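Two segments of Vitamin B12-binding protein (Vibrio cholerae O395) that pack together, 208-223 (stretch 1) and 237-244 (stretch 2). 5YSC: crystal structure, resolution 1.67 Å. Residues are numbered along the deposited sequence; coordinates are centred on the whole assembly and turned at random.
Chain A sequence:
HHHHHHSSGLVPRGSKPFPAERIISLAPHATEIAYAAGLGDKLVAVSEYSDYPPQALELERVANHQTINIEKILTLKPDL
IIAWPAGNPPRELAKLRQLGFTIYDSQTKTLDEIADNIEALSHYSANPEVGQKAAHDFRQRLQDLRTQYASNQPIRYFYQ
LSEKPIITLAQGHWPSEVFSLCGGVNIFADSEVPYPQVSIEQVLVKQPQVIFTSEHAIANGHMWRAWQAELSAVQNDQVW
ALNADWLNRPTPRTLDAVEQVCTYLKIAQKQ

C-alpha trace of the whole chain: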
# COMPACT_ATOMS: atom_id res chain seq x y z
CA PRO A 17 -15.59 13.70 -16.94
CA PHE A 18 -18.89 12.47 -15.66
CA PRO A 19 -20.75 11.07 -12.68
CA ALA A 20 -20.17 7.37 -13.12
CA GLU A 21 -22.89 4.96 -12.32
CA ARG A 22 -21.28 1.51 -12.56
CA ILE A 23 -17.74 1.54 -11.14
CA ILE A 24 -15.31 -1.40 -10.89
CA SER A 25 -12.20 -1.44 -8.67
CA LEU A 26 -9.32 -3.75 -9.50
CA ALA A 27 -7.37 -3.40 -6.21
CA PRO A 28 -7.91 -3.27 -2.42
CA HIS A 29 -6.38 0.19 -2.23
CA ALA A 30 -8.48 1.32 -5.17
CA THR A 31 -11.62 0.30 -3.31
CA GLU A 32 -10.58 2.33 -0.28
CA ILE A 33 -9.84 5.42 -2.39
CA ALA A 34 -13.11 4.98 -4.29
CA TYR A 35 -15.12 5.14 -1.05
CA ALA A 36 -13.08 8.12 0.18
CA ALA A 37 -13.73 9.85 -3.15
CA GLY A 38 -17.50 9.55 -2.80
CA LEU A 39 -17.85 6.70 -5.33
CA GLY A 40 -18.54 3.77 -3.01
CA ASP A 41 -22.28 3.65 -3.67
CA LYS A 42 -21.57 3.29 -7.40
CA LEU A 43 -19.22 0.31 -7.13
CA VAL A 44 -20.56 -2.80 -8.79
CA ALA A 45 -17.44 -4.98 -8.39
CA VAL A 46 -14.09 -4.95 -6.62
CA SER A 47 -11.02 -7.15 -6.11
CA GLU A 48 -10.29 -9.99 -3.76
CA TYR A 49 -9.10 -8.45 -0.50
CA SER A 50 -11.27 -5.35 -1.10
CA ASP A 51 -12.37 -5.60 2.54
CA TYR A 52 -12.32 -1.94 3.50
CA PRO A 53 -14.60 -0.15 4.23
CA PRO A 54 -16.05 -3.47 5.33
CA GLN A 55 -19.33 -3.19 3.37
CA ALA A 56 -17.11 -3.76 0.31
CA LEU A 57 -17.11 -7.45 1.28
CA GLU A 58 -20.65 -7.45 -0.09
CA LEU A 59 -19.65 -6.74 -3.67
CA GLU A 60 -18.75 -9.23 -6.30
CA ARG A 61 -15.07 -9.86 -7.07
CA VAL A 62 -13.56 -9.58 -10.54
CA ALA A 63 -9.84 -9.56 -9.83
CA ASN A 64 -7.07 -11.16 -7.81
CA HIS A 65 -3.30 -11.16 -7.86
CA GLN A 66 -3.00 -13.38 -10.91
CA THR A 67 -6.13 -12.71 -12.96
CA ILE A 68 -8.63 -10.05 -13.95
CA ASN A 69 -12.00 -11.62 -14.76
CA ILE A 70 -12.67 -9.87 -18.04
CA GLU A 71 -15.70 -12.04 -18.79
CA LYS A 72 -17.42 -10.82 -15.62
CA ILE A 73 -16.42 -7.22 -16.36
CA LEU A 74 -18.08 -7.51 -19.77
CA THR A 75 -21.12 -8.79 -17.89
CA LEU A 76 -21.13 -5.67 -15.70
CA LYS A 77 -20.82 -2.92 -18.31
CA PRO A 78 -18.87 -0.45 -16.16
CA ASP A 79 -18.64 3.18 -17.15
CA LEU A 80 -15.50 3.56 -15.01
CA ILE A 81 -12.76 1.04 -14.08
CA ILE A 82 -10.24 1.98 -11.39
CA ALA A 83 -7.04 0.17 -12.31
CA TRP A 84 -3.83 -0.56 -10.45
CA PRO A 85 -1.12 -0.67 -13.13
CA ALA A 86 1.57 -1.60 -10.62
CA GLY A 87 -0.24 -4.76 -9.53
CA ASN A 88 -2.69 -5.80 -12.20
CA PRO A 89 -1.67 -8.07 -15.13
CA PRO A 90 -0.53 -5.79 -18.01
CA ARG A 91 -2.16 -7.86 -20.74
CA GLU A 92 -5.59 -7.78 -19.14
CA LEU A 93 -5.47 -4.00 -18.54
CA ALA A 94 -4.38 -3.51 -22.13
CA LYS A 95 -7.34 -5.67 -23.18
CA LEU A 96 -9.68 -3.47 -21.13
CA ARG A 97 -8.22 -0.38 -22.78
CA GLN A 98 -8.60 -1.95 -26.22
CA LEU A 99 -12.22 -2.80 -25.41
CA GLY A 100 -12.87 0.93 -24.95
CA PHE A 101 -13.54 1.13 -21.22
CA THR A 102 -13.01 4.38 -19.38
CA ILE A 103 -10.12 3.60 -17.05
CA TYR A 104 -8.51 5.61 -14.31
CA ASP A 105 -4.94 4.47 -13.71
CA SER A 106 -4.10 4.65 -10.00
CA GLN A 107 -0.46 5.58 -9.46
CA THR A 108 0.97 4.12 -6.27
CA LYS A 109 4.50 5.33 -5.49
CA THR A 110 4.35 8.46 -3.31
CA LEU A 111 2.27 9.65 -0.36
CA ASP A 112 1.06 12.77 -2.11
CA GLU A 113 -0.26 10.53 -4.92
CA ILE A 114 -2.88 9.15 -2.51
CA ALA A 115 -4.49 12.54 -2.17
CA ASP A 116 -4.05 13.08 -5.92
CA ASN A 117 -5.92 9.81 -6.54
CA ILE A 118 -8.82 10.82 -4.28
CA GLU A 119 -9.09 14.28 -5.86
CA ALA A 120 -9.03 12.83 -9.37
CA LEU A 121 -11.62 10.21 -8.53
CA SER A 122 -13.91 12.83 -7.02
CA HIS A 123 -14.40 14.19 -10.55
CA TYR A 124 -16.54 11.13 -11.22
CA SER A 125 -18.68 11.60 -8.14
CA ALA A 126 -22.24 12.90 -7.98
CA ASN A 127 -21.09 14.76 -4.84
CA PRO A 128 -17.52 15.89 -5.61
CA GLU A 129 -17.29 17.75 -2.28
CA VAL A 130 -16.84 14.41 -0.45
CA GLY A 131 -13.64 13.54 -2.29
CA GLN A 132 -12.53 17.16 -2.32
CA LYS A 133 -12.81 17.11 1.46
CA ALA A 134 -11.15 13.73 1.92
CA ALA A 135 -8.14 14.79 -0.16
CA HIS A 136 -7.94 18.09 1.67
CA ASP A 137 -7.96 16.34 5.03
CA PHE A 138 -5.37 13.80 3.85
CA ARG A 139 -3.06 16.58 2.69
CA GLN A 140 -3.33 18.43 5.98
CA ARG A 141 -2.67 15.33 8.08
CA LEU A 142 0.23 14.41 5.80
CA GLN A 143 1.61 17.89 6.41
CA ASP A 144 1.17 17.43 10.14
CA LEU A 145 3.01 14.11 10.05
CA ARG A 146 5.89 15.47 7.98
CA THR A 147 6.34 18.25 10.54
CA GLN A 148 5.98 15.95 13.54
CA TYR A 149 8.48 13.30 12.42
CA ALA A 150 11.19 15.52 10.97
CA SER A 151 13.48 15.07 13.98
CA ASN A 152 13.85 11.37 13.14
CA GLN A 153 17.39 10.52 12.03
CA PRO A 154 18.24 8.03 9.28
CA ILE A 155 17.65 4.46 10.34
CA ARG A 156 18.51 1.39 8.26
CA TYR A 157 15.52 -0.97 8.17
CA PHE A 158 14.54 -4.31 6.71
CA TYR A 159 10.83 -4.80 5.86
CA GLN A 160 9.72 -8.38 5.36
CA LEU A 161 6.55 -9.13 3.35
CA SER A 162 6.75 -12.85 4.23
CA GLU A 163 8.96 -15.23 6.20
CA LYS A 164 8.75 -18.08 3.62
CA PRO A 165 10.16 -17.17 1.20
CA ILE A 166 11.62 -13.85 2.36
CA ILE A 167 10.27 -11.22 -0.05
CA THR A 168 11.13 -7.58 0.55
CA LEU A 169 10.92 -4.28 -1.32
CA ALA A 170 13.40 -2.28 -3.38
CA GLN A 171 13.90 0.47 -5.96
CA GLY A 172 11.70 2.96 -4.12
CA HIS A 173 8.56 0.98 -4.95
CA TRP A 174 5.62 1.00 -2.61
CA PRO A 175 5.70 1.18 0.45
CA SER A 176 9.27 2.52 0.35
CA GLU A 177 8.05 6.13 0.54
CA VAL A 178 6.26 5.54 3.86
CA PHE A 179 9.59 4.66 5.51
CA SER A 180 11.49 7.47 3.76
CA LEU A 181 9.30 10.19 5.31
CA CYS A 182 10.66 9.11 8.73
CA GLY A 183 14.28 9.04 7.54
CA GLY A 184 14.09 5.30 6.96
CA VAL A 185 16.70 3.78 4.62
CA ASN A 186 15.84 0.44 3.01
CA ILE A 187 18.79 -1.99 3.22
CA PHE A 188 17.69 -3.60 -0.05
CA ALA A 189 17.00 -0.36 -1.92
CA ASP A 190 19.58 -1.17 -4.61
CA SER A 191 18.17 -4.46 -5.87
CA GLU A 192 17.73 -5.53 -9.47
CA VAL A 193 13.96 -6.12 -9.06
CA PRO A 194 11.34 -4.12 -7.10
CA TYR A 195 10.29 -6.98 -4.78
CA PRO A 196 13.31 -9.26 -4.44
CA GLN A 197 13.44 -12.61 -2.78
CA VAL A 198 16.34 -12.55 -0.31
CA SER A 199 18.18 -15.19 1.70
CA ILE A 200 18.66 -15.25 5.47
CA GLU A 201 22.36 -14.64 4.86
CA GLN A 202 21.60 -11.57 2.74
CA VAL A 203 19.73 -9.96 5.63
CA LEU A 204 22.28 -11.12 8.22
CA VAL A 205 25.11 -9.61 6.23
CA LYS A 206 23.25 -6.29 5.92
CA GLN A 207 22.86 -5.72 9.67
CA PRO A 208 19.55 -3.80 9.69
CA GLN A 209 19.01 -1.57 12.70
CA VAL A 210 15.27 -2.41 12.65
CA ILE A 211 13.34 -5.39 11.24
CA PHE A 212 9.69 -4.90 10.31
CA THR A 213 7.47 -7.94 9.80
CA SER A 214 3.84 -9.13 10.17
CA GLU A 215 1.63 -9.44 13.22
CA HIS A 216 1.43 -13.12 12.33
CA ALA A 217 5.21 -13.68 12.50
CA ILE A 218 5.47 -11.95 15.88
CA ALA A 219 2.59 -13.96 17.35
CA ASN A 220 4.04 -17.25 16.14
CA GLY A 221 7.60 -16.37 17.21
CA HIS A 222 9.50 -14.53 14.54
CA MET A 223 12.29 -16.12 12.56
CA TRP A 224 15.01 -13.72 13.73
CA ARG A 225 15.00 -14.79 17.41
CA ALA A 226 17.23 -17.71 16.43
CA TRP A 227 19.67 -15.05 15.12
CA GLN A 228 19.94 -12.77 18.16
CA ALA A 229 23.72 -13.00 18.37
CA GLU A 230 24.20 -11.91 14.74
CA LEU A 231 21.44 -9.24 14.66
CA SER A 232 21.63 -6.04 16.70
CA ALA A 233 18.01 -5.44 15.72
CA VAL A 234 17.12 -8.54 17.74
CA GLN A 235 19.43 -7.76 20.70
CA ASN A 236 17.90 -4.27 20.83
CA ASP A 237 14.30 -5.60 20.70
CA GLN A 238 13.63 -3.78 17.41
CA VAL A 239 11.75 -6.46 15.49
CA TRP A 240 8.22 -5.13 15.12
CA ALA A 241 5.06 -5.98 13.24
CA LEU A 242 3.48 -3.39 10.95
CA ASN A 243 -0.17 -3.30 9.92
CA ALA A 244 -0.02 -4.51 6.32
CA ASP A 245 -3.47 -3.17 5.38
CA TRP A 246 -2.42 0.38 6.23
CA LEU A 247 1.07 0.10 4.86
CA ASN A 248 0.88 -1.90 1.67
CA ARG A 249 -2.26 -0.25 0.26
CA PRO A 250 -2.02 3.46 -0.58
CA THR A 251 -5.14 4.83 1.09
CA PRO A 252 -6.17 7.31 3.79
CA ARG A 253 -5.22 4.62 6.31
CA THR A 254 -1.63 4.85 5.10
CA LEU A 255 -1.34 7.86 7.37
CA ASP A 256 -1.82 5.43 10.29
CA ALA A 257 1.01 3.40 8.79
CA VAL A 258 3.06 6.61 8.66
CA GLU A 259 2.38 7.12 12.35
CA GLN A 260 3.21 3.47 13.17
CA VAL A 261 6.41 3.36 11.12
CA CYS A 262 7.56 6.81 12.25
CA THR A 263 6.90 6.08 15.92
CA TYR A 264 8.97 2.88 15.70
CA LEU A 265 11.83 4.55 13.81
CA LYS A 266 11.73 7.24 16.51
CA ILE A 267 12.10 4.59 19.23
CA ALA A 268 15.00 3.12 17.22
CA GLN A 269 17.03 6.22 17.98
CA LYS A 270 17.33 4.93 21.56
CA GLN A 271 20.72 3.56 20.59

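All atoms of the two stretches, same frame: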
# COMPACT_ATOMS: atom_id res chain seq x y z
N PRO A 208 20.56 -4.85 9.51
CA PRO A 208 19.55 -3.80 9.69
C PRO A 208 19.45 -3.37 11.14
O PRO A 208 19.52 -4.19 12.05
CB PRO A 208 18.25 -4.47 9.22
CG PRO A 208 18.50 -5.94 9.41
CD PRO A 208 19.97 -6.14 9.13
N GLN A 209 19.25 -2.08 11.35
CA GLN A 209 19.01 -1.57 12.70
C GLN A 209 17.64 -1.97 13.23
O GLN A 209 17.48 -2.23 14.43
CB GLN A 209 19.15 -0.05 12.71
CG GLN A 209 20.60 0.41 12.61
CD GLN A 209 20.68 1.89 12.42
OE1 GLN A 209 20.47 2.41 11.32
NE2 GLN A 209 20.97 2.60 13.50
N VAL A 210 16.66 -2.07 12.33
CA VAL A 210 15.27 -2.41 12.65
C VAL A 210 14.80 -3.45 11.64
O VAL A 210 15.12 -3.34 10.45
CB VAL A 210 14.36 -1.17 12.58
CG1 VAL A 210 12.94 -1.60 12.86
CG2 VAL A 210 14.79 -0.10 13.57
N ILE A 211 14.06 -4.45 12.11
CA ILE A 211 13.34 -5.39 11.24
C ILE A 211 11.84 -5.19 11.43
O ILE A 211 11.34 -5.27 12.56
CB ILE A 211 13.74 -6.84 11.53
CG1 ILE A 211 15.22 -7.03 11.14
CG2 ILE A 211 12.86 -7.78 10.74
CD1 ILE A 211 15.83 -8.36 11.58
N PHE A 212 11.14 -4.95 10.33
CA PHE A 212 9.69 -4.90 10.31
C PHE A 212 9.12 -6.16 9.67
O PHE A 212 9.64 -6.63 8.65
CB PHE A 212 9.20 -3.67 9.56
CG PHE A 212 9.46 -2.37 10.28
CD1 PHE A 212 8.95 -2.15 11.55
CD2 PHE A 212 10.25 -1.40 9.71
CE1 PHE A 212 9.18 -0.98 12.18
CE2 PHE A 212 10.52 -0.21 10.34
CZ PHE A 212 9.98 0.00 11.59
N THR A 213 8.05 -6.69 10.25
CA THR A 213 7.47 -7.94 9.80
C THR A 213 5.94 -7.87 10.00
O THR A 213 5.37 -6.78 10.11
CB THR A 213 8.15 -9.11 10.52
OG1 THR A 213 7.76 -10.37 9.94
CG2 THR A 213 7.81 -9.10 12.05
N SER A 214 5.29 -9.03 10.05
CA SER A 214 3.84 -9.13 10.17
C SER A 214 3.43 -9.42 11.61
O SER A 214 4.21 -9.91 12.43
CB SER A 214 3.31 -10.24 9.26
OG SER A 214 3.75 -11.51 9.72
N GLU A 215 2.17 -9.12 11.91
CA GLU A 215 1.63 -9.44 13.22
C GLU A 215 1.65 -10.94 13.43
O GLU A 215 1.92 -11.42 14.53
CB GLU A 215 0.23 -8.85 13.33
CG GLU A 215 0.26 -7.33 13.19
CD GLU A 215 -1.09 -6.64 13.27
OE1 GLU A 215 -1.31 -5.67 12.50
OE2 GLU A 215 -1.93 -7.04 14.12
N HIS A 216 1.51 -11.67 12.33
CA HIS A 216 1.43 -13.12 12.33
C HIS A 216 2.76 -13.72 12.76
O HIS A 216 2.82 -14.60 13.63
CB HIS A 216 1.03 -13.62 10.92
CG HIS A 216 0.47 -12.54 10.03
ND1 HIS A 216 -0.34 -11.52 10.49
CD2 HIS A 216 0.63 -12.30 8.70
CE1 HIS A 216 -0.66 -10.71 9.50
NE2 HIS A 216 -0.09 -11.17 8.40
N ALA A 217 3.86 -13.21 12.18
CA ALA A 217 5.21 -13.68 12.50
C ALA A 217 5.55 -13.42 13.96
O ALA A 217 6.16 -14.28 14.63
CB ALA A 217 6.23 -12.98 11.60
N ILE A 218 5.18 -12.26 14.48
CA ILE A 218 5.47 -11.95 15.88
C ILE A 218 4.74 -12.94 16.78
O ILE A 218 5.34 -13.60 17.65
CB ILE A 218 5.07 -10.50 16.20
CG1 ILE A 218 5.89 -9.52 15.34
CG2 ILE A 218 5.27 -10.20 17.65
CD1 ILE A 218 7.39 -9.57 15.57
N ALA A 219 3.43 -13.12 16.52
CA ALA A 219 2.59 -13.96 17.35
C ALA A 219 3.07 -15.40 17.35
O ALA A 219 2.93 -16.10 18.36
CB ALA A 219 1.15 -13.91 16.85
N ASN A 220 3.60 -15.87 16.24
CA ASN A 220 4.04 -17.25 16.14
C ASN A 220 5.47 -17.44 16.63
O ASN A 220 5.93 -18.58 16.75
CB ASN A 220 3.92 -17.73 14.69
CG ASN A 220 2.48 -17.66 14.18
OD1 ASN A 220 1.54 -17.96 14.91
ND2 ASN A 220 2.31 -17.27 12.92
N GLY A 221 6.17 -16.35 16.96
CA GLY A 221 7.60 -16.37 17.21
C GLY A 221 8.34 -16.08 15.92
O GLY A 221 8.31 -16.89 14.99
N HIS A 222 8.98 -14.93 15.84
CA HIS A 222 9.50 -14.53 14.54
C HIS A 222 10.85 -15.20 14.28
O HIS A 222 11.55 -15.66 15.19
CB HIS A 222 9.62 -13.01 14.42
CG HIS A 222 10.65 -12.40 15.31
ND1 HIS A 222 12.00 -12.41 15.01
CD2 HIS A 222 10.53 -11.73 16.48
CE1 HIS A 222 12.66 -11.79 15.97
NE2 HIS A 222 11.79 -11.36 16.87
N MET A 223 11.18 -15.28 12.99
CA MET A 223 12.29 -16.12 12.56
C MET A 223 13.64 -15.58 13.00
O MET A 223 14.63 -16.32 12.91
CB MET A 223 12.27 -16.26 11.05
CG MET A 223 12.41 -14.93 10.31
SD MET A 223 12.34 -15.06 8.51
CE MET A 223 13.82 -16.04 8.23
N ASP A 237 15.75 -5.46 20.61
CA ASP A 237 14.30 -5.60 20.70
C ASP A 237 13.60 -4.67 19.70
O ASP A 237 12.61 -4.00 20.01
CB ASP A 237 13.83 -5.31 22.13
CG ASP A 237 12.33 -5.52 22.32
OD1 ASP A 237 11.70 -6.23 21.50
OD2 ASP A 237 11.79 -4.98 23.32
N GLN A 238 14.14 -4.64 18.48
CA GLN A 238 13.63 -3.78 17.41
C GLN A 238 13.19 -4.62 16.21
O GLN A 238 13.44 -4.27 15.05
CB GLN A 238 14.67 -2.74 17.01
CG GLN A 238 15.05 -1.86 18.19
CD GLN A 238 15.96 -0.68 17.86
OE1 GLN A 238 16.05 0.27 18.63
NE2 GLN A 238 16.64 -0.74 16.71
N VAL A 239 12.49 -5.72 16.49
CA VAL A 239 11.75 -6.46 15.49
C VAL A 239 10.29 -6.20 15.81
O VAL A 239 9.81 -6.59 16.89
CB VAL A 239 12.07 -7.95 15.50
CG1 VAL A 239 11.31 -8.64 14.41
CG2 VAL A 239 13.58 -8.15 15.34
N TRP A 240 9.59 -5.54 14.88
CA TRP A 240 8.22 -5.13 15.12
C TRP A 240 7.32 -5.48 13.94
O TRP A 240 7.73 -5.43 12.77
CB TRP A 240 8.14 -3.62 15.34
CG TRP A 240 8.83 -3.13 16.56
CD1 TRP A 240 8.53 -3.47 17.84
CD2 TRP A 240 9.88 -2.14 16.64
NE1 TRP A 240 9.34 -2.78 18.72
CE2 TRP A 240 10.17 -1.95 18.01
CE3 TRP A 240 10.58 -1.38 15.70
CZ2 TRP A 240 11.15 -1.05 18.45
CZ3 TRP A 240 11.54 -0.49 16.13
CH2 TRP A 240 11.82 -0.32 17.50
N ALA A 241 6.09 -5.84 14.26
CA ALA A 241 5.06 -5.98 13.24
C ALA A 241 4.55 -4.63 12.79
O ALA A 241 4.39 -3.72 13.60
CB ALA A 241 3.89 -6.78 13.75
N LEU A 242 4.20 -4.52 11.50
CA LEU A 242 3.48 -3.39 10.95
C LEU A 242 2.14 -3.87 10.43
O LEU A 242 2.02 -5.02 10.00
CB LEU A 242 4.26 -2.73 9.82
CG LEU A 242 5.59 -2.12 10.29
CD1 LEU A 242 6.39 -1.60 9.08
CD2 LEU A 242 5.40 -1.01 11.32
N ASN A 243 1.14 -2.99 10.49
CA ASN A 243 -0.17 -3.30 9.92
C ASN A 243 -0.10 -3.23 8.39
O ASN A 243 0.09 -2.16 7.78
CB ASN A 243 -1.21 -2.34 10.49
CG ASN A 243 -2.60 -2.61 9.96
OD1 ASN A 243 -2.80 -2.82 8.79
ND2 ASN A 243 -3.56 -2.55 10.86
N ALA A 244 -0.21 -4.40 7.75
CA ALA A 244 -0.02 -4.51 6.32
C ALA A 244 -1.14 -3.84 5.53
O ALA A 244 -0.91 -3.32 4.43
CB ALA A 244 0.10 -5.99 5.94

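Parallel β-strands pair by a simple rule: a residue on one strand donates to one and accepts from the other of the two residues that flank its partner on the other, so alternate residues carry the ladder while side chains alternate between faces. The vitamin B12-binding protein offers a compact example. Gln-238 opens the contact twice over: its O accepts from Ile-211 N (3.0 Å), and its side-chain NE2 donates to Gln-209 O (2.9 Å), adding a side-chain bond just before the first backbone rung. Val-239, paired with Ile-211, makes no backbone hydrogen bond across the contact; instead its CA lies 3.2 Å from Ile-211 O, a CA-H...O contact. Its side chain shares a face with those of Ile-211 and Thr-213, where its CG1 sits over the His-222 ring, 3.6 Å from the centroid and almost on the ring normal. Trp-240 then carries two rungs, N to Ile-211 O (2.9 Å) and O to Thr-213 N (2.8 Å), and its indole turns to the other face, its edge meeting Phe-212 (Trp-240 CE3 to Phe-212 CE1, 3.8 Å). Ala-241 returns to the Val-239 face, its small CB packing against Ile-218 CG1 (3.7 Å) of the helix that follows the first strand. Leu-242 closes the ladder, N to Thr-213 O (2.9 Å), while Leu-242 CD1 lies over one face of the Phe-212 ring, 3.4 Å from Phe-212 CG.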